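PDB 4JDU: aerotolerance-related membrane protein, which binds calcium through the von Willebrand factor type A domain that this fragment contains and probably contributes to aerotolerance at the bacterial cell membrane. Local coordinates for residues A[97-102]-A[135-140]; A[111-116]-A[204-209]; A[61-64]-A[70-73]. The protein carries 6 engineered substitutions. One frame throughout, in Å; residues are numbered along the deposited sequence.

Contact 1: A[97-102]-A[135-140]. Engineered in segment 135-140: Ser-135 (natural residue Lys).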
loop_
_atom_site.group_PDB
_atom_site.type_symbol
_atom_site.label_atom_id
_atom_site.label_comp_id
_atom_site.label_asym_id
_atom_site.label_seq_id
_atom_site.Cartn_x
_atom_site.Cartn_y
_atom_site.Cartn_z
ATOM N N LEU A 97 -8.141 -9.194 2.788
ATOM C CA LEU A 97 -9.233 -8.690 1.977
ATOM C C LEU A 97 -8.849 -8.745 0.501
ATOM O O LEU A 97 -9.648 -9.179 -0.341
ATOM C CB LEU A 97 -9.556 -7.253 2.387
ATOM C CG LEU A 97 -10.650 -6.575 1.572
ATOM C CD1 LEU A 97 -11.966 -7.301 1.706
ATOM C CD2 LEU A 97 -10.777 -5.125 2.038
ATOM N N ALA A 98 -7.625 -8.313 0.190
ATOM C CA ALA A 98 -7.138 -8.352 -1.190
ATOM C C ALA A 98 -7.142 -9.759 -1.776
ATOM O O ALA A 98 -7.534 -9.949 -2.936
ATOM C CB ALA A 98 -5.746 -7.735 -1.285
ATOM N N ALA A 99 -6.716 -10.738 -0.977
ATOM C CA ALA A 99 -6.618 -12.113 -1.452
ATOM C C ALA A 99 -7.973 -12.682 -1.841
ATOM O O ALA A 99 -8.051 -13.619 -2.626
ATOM C CB ALA A 99 -5.960 -12.996 -0.400
ATOM N N ARG A 100 -9.038 -12.114 -1.293
ATOM C CA ARG A 100 -10.387 -12.572 -1.565
ATOM C C ARG A 100 -11.109 -11.699 -2.579
ATOM O O ARG A 100 -12.310 -11.872 -2.813
ATOM C CB ARG A 100 -11.165 -12.646 -0.253
ATOM C CG ARG A 100 -10.651 -13.777 0.631
ATOM C CD ARG A 100 -11.477 -13.955 1.882
ATOM N NE ARG A 100 -12.898 -14.118 1.610
ATOM C CZ ARG A 100 -13.825 -14.054 2.559
ATOM N NH1 ARG A 100 -15.115 -14.220 2.274
ATOM N NH2 ARG A 100 -13.442 -13.824 3.808
ATOM N N SER A 101 -10.369 -10.801 -3.219
ATOM C CA SER A 101 -10.976 -9.785 -4.074
ATOM C C SER A 101 -10.714 -9.946 -5.569
ATOM O O SER A 101 -11.127 -9.093 -6.363
ATOM C CB SER A 101 -10.515 -8.392 -3.639
ATOM O OG SER A 101 -11.021 -8.079 -2.356
ATOM N N PHE A 102 -10.033 -11.020 -5.951
ATOM C CA PHE A 102 -9.755 -11.280 -7.361
ATOM C C PHE A 102 -10.938 -11.936 -8.056
ATOM O O PHE A 102 -11.820 -12.508 -7.404
ATOM C CB PHE A 102 -8.487 -12.133 -7.511
ATOM C CG PHE A 102 -7.237 -11.431 -7.055
ATOM C CD1 PHE A 102 -6.565 -10.559 -7.908
ATOM C CD2 PHE A 102 -6.740 -11.618 -5.767
ATOM C CE1 PHE A 102 -5.408 -9.899 -7.501
ATOM C CE2 PHE A 102 -5.584 -10.949 -5.342
ATOM C CZ PHE A 102 -4.917 -10.086 -6.208
ATOM N N SER A 135 -1.411 -19.820 -1.862
ATOM C CA SER A 135 -2.509 -20.011 -2.803
ATOM C C SER A 135 -2.175 -19.536 -4.216
ATOM O O SER A 135 -3.011 -19.643 -5.119
ATOM C CB SER A 135 -3.794 -19.350 -2.292
ATOM O OG SER A 135 -3.718 -17.935 -2.326
ATOM N N GLY A 136 -0.962 -19.015 -4.398
ATOM C CA GLY A 136 -0.492 -18.569 -5.700
ATOM C C GLY A 136 -0.578 -17.063 -5.921
ATOM O O GLY A 136 -0.232 -16.578 -7.002
ATOM N N ILE A 137 -1.043 -16.323 -4.913
ATOM C CA ILE A 137 -1.197 -14.871 -5.034
ATOM C C ILE A 137 0.022 -14.164 -4.459
ATOM O O ILE A 137 0.245 -14.174 -3.243
ATOM C CB ILE A 137 -2.455 -14.357 -4.296
ATOM C CG1 ILE A 137 -3.726 -15.016 -4.832
ATOM C CG2 ILE A 137 -2.549 -12.825 -4.392
ATOM C CD1 ILE A 137 -4.954 -14.705 -3.999
ATOM N N GLN A 138 0.812 -13.551 -5.335
ATOM C CA GLN A 138 2.031 -12.857 -4.921
ATOM C C GLN A 138 1.728 -11.603 -4.108
ATOM O O GLN A 138 0.797 -10.859 -4.418
ATOM C CB GLN A 138 2.826 -12.462 -6.163
ATOM C CG GLN A 138 4.057 -11.615 -5.890
ATOM C CD GLN A 138 4.748 -11.203 -7.171
ATOM O OE1 GLN A 138 4.201 -10.426 -7.962
ATOM N NE2 GLN A 138 5.948 -11.736 -7.396
ATOM N N VAL A 139 2.517 -11.373 -3.064
ATOM C CA VAL A 139 2.392 -10.138 -2.289
ATOM C C VAL A 139 3.691 -9.346 -2.345
ATOM O O VAL A 139 4.746 -9.813 -1.896
ATOM C CB VAL A 139 2.040 -10.387 -0.819
ATOM C CG1 VAL A 139 1.785 -9.062 -0.110
ATOM C CG2 VAL A 139 0.835 -11.308 -0.698
ATOM N N ASN A 140 3.580 -8.155 -2.926
ATOM C CA ASN A 140 4.681 -7.207 -3.061
ATOM C C ASN A 140 4.467 -6.063 -2.091
ATOM O O ASN A 140 3.335 -5.735 -1.739
ATOM C CB ASN A 140 4.714 -6.659 -4.491
ATOM C CG ASN A 140 4.818 -7.761 -5.529
ATOM O OD1 ASN A 140 5.868 -8.398 -5.665
ATOM N ND2 ASN A 140 3.730 -7.992 -6.271
#
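Ile-137 runs past the Phe-102 ring in the opposite direction, presenting both of its methyl groups to the CD2, CE2 and CZ atoms. Its branch methyl CG2 comes to 3.7 Å from Phe-102 CE2, and its chain end CD1 to 4.0 Å from Phe-102 CD2. The approach is oblique, so the evidence supports an apolar contact with these ring atoms, not a stack. This double touch follows from the torsions: CG2 of Ile-137 lies anti to its own N, while CG1 lies beside that N (chi1 -59°) and carries CD1 outward on an extended chain.

CD1 also reaches Ala-99, at 3.6 Å from Ala-99 O and 4.1 Å from Ala-99 CB. The same carbonyl oxygen lies in the plane of the Phe-102 ring, at its edge. Touching both residues, Ile-137 CD1 packs against the bend where the chain leaves helix 91-99. That bend is tied by Ser-101 OG, 2.7 Å from Leu-97 O, and by Arg-100 N, which reaches Leu-97 O from the other face of the carbonyl plane.

Gly-136, at positive phi, closes helix 125-134 with a Schellman motif just before Ile-137. On the sheet side of the pair, Phe-102 packs on Glu-10 and Met-12 of strand 9-16 and, together with Ile-137, on Ile-112 of strand 109-116, joining the exits of helices 91-99 and 125-134 to the central sheet.

Contact 2: A[111-116]-A[204-209]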
loop_
_atom_site.group_PDB
_atom_site.type_symbol
_atom_site.label_atom_id
_atom_site.label_comp_id
_atom_site.label_asym_id
_atom_site.label_seq_id
_atom_site.Cartn_x
_atom_site.Cartn_y
_atom_site.Cartn_z
ATOM N N ALA A 111 -1.709 -10.586 -8.284
ATOM C CA ALA A 111 -0.682 -9.937 -7.471
ATOM C C ALA A 111 -1.292 -8.885 -6.571
ATOM O O ALA A 111 -2.193 -8.150 -6.980
ATOM C CB ALA A 111 0.383 -9.305 -8.359
ATOM N N ILE A 112 -0.795 -8.821 -5.341
ATOM C CA ILE A 112 -1.176 -7.786 -4.391
ATOM C C ILE A 112 0.003 -6.851 -4.239
ATOM O O ILE A 112 1.145 -7.304 -4.146
ATOM C CB ILE A 112 -1.542 -8.394 -3.026
ATOM C CG1 ILE A 112 -2.756 -9.321 -3.172
ATOM C CG2 ILE A 112 -1.787 -7.298 -1.982
ATOM C CD1 ILE A 112 -3.069 -10.126 -1.927
ATOM N N VAL A 113 -0.267 -5.550 -4.260
ATOM C CA VAL A 113 0.783 -4.557 -4.032
ATOM C C VAL A 113 0.402 -3.711 -2.829
ATOM O O VAL A 113 -0.514 -2.888 -2.905
ATOM C CB VAL A 113 0.994 -3.656 -5.268
ATOM C CG1 VAL A 113 2.117 -2.645 -5.009
ATOM C CG2 VAL A 113 1.309 -4.494 -6.504
ATOM N N VAL A 114 1.068 -3.966 -1.707
ATOM C CA VAL A 114 0.841 -3.209 -0.479
ATOM C C VAL A 114 1.742 -1.981 -0.475
ATOM O O VAL A 114 2.950 -2.108 -0.666
ATOM C CB VAL A 114 1.134 -4.062 0.772
ATOM C CG1 VAL A 114 0.785 -3.296 2.031
ATOM C CG2 VAL A 114 0.344 -5.373 0.728
ATOM N N ILE A 115 1.149 -0.799 -0.286
ATOM C CA ILE A 115 1.894 0.462 -0.244
ATOM C C ILE A 115 1.724 1.093 1.137
ATOM O O ILE A 115 0.623 1.470 1.534
ATOM C CB ILE A 115 1.444 1.417 -1.365
ATOM C CG1 ILE A 115 1.445 0.658 -2.697
ATOM C CG2 ILE A 115 2.348 2.628 -1.439
ATOM C CD1 ILE A 115 1.052 1.483 -3.888
ATOM N N THR A 116 2.820 1.181 1.884
ATOM C CA THR A 116 2.731 1.441 3.313
ATOM C C THR A 116 4.070 1.903 3.859
ATOM O O THR A 116 5.098 1.702 3.222
ATOM C CB THR A 116 2.294 0.143 4.064
ATOM O OG1 THR A 116 2.139 0.403 5.462
ATOM C CG2 THR A 116 3.325 -0.993 3.869
ATOM N N GLN A 204 7.624 -4.712 -13.574
ATOM C CA GLN A 204 8.541 -5.757 -14.016
ATOM C C GLN A 204 8.320 -7.059 -13.253
ATOM O O GLN A 204 8.346 -8.144 -13.839
ATOM C CB GLN A 204 9.991 -5.285 -13.861
ATOM C CG GLN A 204 11.040 -6.378 -14.023
ATOM C CD GLN A 204 12.450 -5.819 -14.056
ATOM O OE1 GLN A 204 12.711 -4.809 -14.708
ATOM N NE2 GLN A 204 13.367 -6.468 -13.344
ATOM N N GLU A 205 8.099 -6.949 -11.947
ATOM C CA GLU A 205 7.828 -8.121 -11.120
ATOM C C GLU A 205 6.454 -8.707 -11.434
ATOM O O GLU A 205 6.279 -9.927 -11.481
ATOM C CB GLU A 205 7.912 -7.759 -9.637
ATOM C CG GLU A 205 7.702 -8.938 -8.701
ATOM C CD GLU A 205 8.719 -10.042 -8.910
ATOM O OE1 GLU A 205 9.896 -9.734 -9.206
ATOM O OE2 GLU A 205 8.339 -11.225 -8.777
ATOM N N ILE A 206 5.482 -7.823 -11.637
ATOM C CA ILE A 206 4.115 -8.223 -11.954
ATOM C C ILE A 206 4.048 -8.948 -13.300
ATOM O O ILE A 206 3.334 -9.944 -13.446
ATOM C CB ILE A 206 3.167 -6.999 -11.954
ATOM C CG1 ILE A 206 2.869 -6.556 -10.518
ATOM C CG2 ILE A 206 1.867 -7.301 -12.697
ATOM C CD1 ILE A 206 2.053 -5.283 -10.428
ATOM N N ASN A 207 4.817 -8.462 -14.273
ATOM C CA ASN A 207 4.803 -9.026 -15.624
ATOM C C ASN A 207 5.532 -10.364 -15.756
ATOM O O ASN A 207 5.996 -10.729 -16.841
ATOM C CB ASN A 207 5.345 -8.016 -16.639
ATOM C CG ASN A 207 4.408 -6.839 -16.851
ATOM O OD1 ASN A 207 3.522 -6.578 -16.034
ATOM N ND2 ASN A 207 4.603 -6.119 -17.950
ATOM N N LYS A 208 5.628 -11.085 -14.644
ATOM C CA LYS A 208 6.113 -12.459 -14.649
ATOM C C LYS A 208 4.986 -13.375 -14.178
ATOM O O LYS A 208 5.139 -14.595 -14.099
ATOM C CB LYS A 208 7.345 -12.597 -13.752
ATOM C CG LYS A 208 8.509 -11.702 -14.165
ATOM C CD LYS A 208 9.741 -11.971 -13.317
HETATM N N MSE A 209 3.844 -12.759 -13.883
HETATM C CA MSE A 209 2.654 -13.469 -13.439
HETATM C C MSE A 209 1.809 -13.883 -14.644
HETATM O O MSE A 209 2.103 -13.512 -15.783
HETATM C CB MSE A 209 1.835 -12.561 -12.518
HETATM C CG MSE A 209 1.184 -13.252 -11.334
HETATM SE SE MSE A 209 2.185 -13.053 -9.684
HETATM C CE MSE A 209 2.654 -14.922 -9.380
#
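No flat group takes part where Ala-111 and Val-113 meet Ile-206 and Met-209: there is neither ring nor amide face to cover, and every touching atom is a methyl, a methylene or a selenium. Val-113 and Ile-206 cross at about a right angle, with Val-113 CG2 4.1 Å from Ile-206 CD1. The Ile-206 side chain leaves its helix alongside the sheet, yet CG1 beside the backbone N (chi1 -75°) and an extended CD1 (chi2 175°) bring its end closer to the strand. Further back on the same chain, Ile-206 CG1 is 4.3 Å from Ala-111 CB. That methyl has a second neighbour, Met-209 SE at 4.4 Å, which arrives from a direction roughly perpendicular to the first. Met-209 is a selenomethionine at the poorly ordered end of the model, so its contact is the less certain one.

In the vWA fold a central, mainly parallel sheet is flanked by helices on both faces, and this strand demonstrates it. Ala-111 and Val-113 face the end of helix 195-206, whereas Ile-112 and Val-114 turn to helix 91-99 on the opposite face. Backbone bonds from Ala-111 and Val-113 to Met-12, and from Ile-112 to Gln-138 and Asn-140, place strand 109-116 between strands 9-16 and 138-143. Toward its C-terminal end, Thr-116 OG1 bonds to OD2 of Asp-16, in the DxSxS sequence whose serines, Ser-18 and Ser-20, bind calcium.

Beyond Ile-206 the helix gives way to a turn, in which Met-209 N donates to Ile-206 O over 2.9 Å. The bond is consistent with the chain folding back here, which brings the selenium, in the modelled conformation, near Ala-111, while Ile-206 also touches Val-11 of strand 9-16.

Contact 3: A[61-64]-A[70-73]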
loop_
_atom_site.group_PDB
_atom_site.type_symbol
_atom_site.label_atom_id
_atom_site.label_comp_id
_atom_site.label_asym_id
_atom_site.label_seq_id
_atom_site.Cartn_x
_atom_site.Cartn_y
_atom_site.Cartn_z
ATOM N N THR A 61 -12.581 -2.022 0.279
ATOM C CA THR A 61 -12.394 -1.968 -1.163
ATOM C C THR A 61 -13.063 -0.748 -1.781
ATOM O O THR A 61 -14.293 -0.655 -1.846
ATOM C CB THR A 61 -12.923 -3.247 -1.820
ATOM O OG1 THR A 61 -12.228 -4.367 -1.254
ATOM C CG2 THR A 61 -12.695 -3.207 -3.322
ATOM N N GLN A 62 -12.257 0.201 -2.244
ATOM C CA GLN A 62 -12.821 1.351 -2.940
ATOM C C GLN A 62 -13.146 0.990 -4.374
ATOM O O GLN A 62 -14.216 1.317 -4.883
ATOM C CB GLN A 62 -11.851 2.527 -2.927
ATOM C CG GLN A 62 -11.608 3.103 -1.549
ATOM C CD GLN A 62 -10.984 4.460 -1.628
ATOM O OE1 GLN A 62 -10.379 4.817 -2.646
ATOM N NE2 GLN A 62 -11.136 5.244 -0.565
ATOM N N LEU A 63 -12.204 0.331 -5.037
ATOM C CA LEU A 63 -12.363 0.026 -6.449
ATOM C C LEU A 63 -12.209 -1.465 -6.678
ATOM O O LEU A 63 -11.104 -1.997 -6.572
ATOM C CB LEU A 63 -11.301 0.770 -7.260
ATOM C CG LEU A 63 -11.358 0.559 -8.773
ATOM C CD1 LEU A 63 -12.662 1.108 -9.344
ATOM C CD2 LEU A 63 -10.168 1.234 -9.422
ATOM N N PRO A 64 -13.315 -2.155 -6.983
ATOM C CA PRO A 64 -13.206 -3.557 -7.391
ATOM C C PRO A 64 -12.365 -3.684 -8.657
ATOM O O PRO A 64 -12.285 -2.734 -9.453
ATOM C CB PRO A 64 -14.661 -3.962 -7.664
ATOM C CG PRO A 64 -15.480 -3.018 -6.825
ATOM C CD PRO A 64 -14.715 -1.714 -6.864
ATOM N N ILE A 70 -8.352 4.566 -15.776
ATOM C CA ILE A 70 -8.544 5.987 -15.524
ATOM C C ILE A 70 -9.408 6.189 -14.282
ATOM O O ILE A 70 -9.165 7.096 -13.487
ATOM C CB ILE A 70 -9.152 6.694 -16.748
ATOM C CG1 ILE A 70 -8.260 6.487 -17.977
ATOM C CG2 ILE A 70 -9.316 8.173 -16.470
ATOM C CD1 ILE A 70 -6.799 6.877 -17.729
ATOM N N SER A 71 -10.415 5.341 -14.112
ATOM C CA SER A 71 -11.234 5.397 -12.906
ATOM C C SER A 71 -10.387 5.263 -11.649
ATOM O O SER A 71 -10.612 5.957 -10.659
ATOM C CB SER A 71 -12.295 4.301 -12.927
ATOM O OG SER A 71 -13.038 4.313 -11.719
ATOM N N ALA A 72 -9.411 4.361 -11.685
ATOM C CA ALA A 72 -8.499 4.180 -10.563
ATOM C C ALA A 72 -7.802 5.488 -10.221
ATOM O O ALA A 72 -7.741 5.875 -9.057
ATOM C CB ALA A 72 -7.481 3.088 -10.873
ATOM N N LYS A 73 -7.286 6.173 -11.238
ATOM C CA LYS A 73 -6.615 7.451 -11.019
ATOM C C LYS A 73 -7.545 8.456 -10.360
ATOM O O LYS A 73 -7.119 9.251 -9.525
ATOM C CB LYS A 73 -6.082 8.035 -12.332
ATOM C CG LYS A 73 -5.152 7.110 -13.083
ATOM C CD LYS A 73 -3.958 7.836 -13.704
ATOM C CE LYS A 73 -4.376 9.014 -14.562
ATOM N NZ LYS A 73 -3.256 9.526 -15.425
#
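Ser-71, one of the two residues that meet Leu-63, has its backbone N hydrogen-bonded to OD1 of Asp-68, the residue just ahead of helix 69-77. Its hydroxyl behaves differently toward the other segment: Ser-71 OG is 4.0 Å from Leu-63 CD1, a van der Waals approach to a methyl and not a polar bond.

The closer touch belongs to the other branch of the leucine. Leu-63 CD2 lies 3.6 Å from Ala-72 CB and equally near Ala-72 CA, so this methyl sits against both the side chain and the backbone of the helix. With CG anti to the backbone N (chi1 -179°), Leu-63 extends toward the helix and divides its two methyls between consecutive residues.

The strand supplies the setting. Gln-62 and Leu-63 both face Met-52 of strand 49-55, a classic beta bulge that interrupts the outermost strand 59-66 and turns the chain at a corner. Leu-63 also packs on Phe-75, one turn along the helix from Ser-71 and Ala-72. The contact probably holds by apolar fit and dispersion, with little directional character, while the polar bond from Ser-71 N to Asp-68 OD1 lies within the start of the helix and not across the contact.

How the contacts relate
Along the chain, contact 3 closes before the others open, whereas contacts 1 and 2 interleave, their segments alternating. All three reach the same six-strand mixed sheet. The centres of contacts 1 and 2 lie 10 Å apart, joined through neighbouring strands 109-116 and 138-143: Gln-138 O is 2.7 Å from Ile-112 N, and Gln-138 NE2 is 2.8 Å from Glu-205 OE2, both probable hydrogen bonds. Contact 3, at the outermost strand 59-66, is centred about 17 Å from each; it touches contact 1 through Thr-61 and Leu-97, but stays about 11 Å from contact 2 at nearest atoms. Together they place the ends of flanking helices, and the loops that leave them, against the vWA sheet, away from the calcium site.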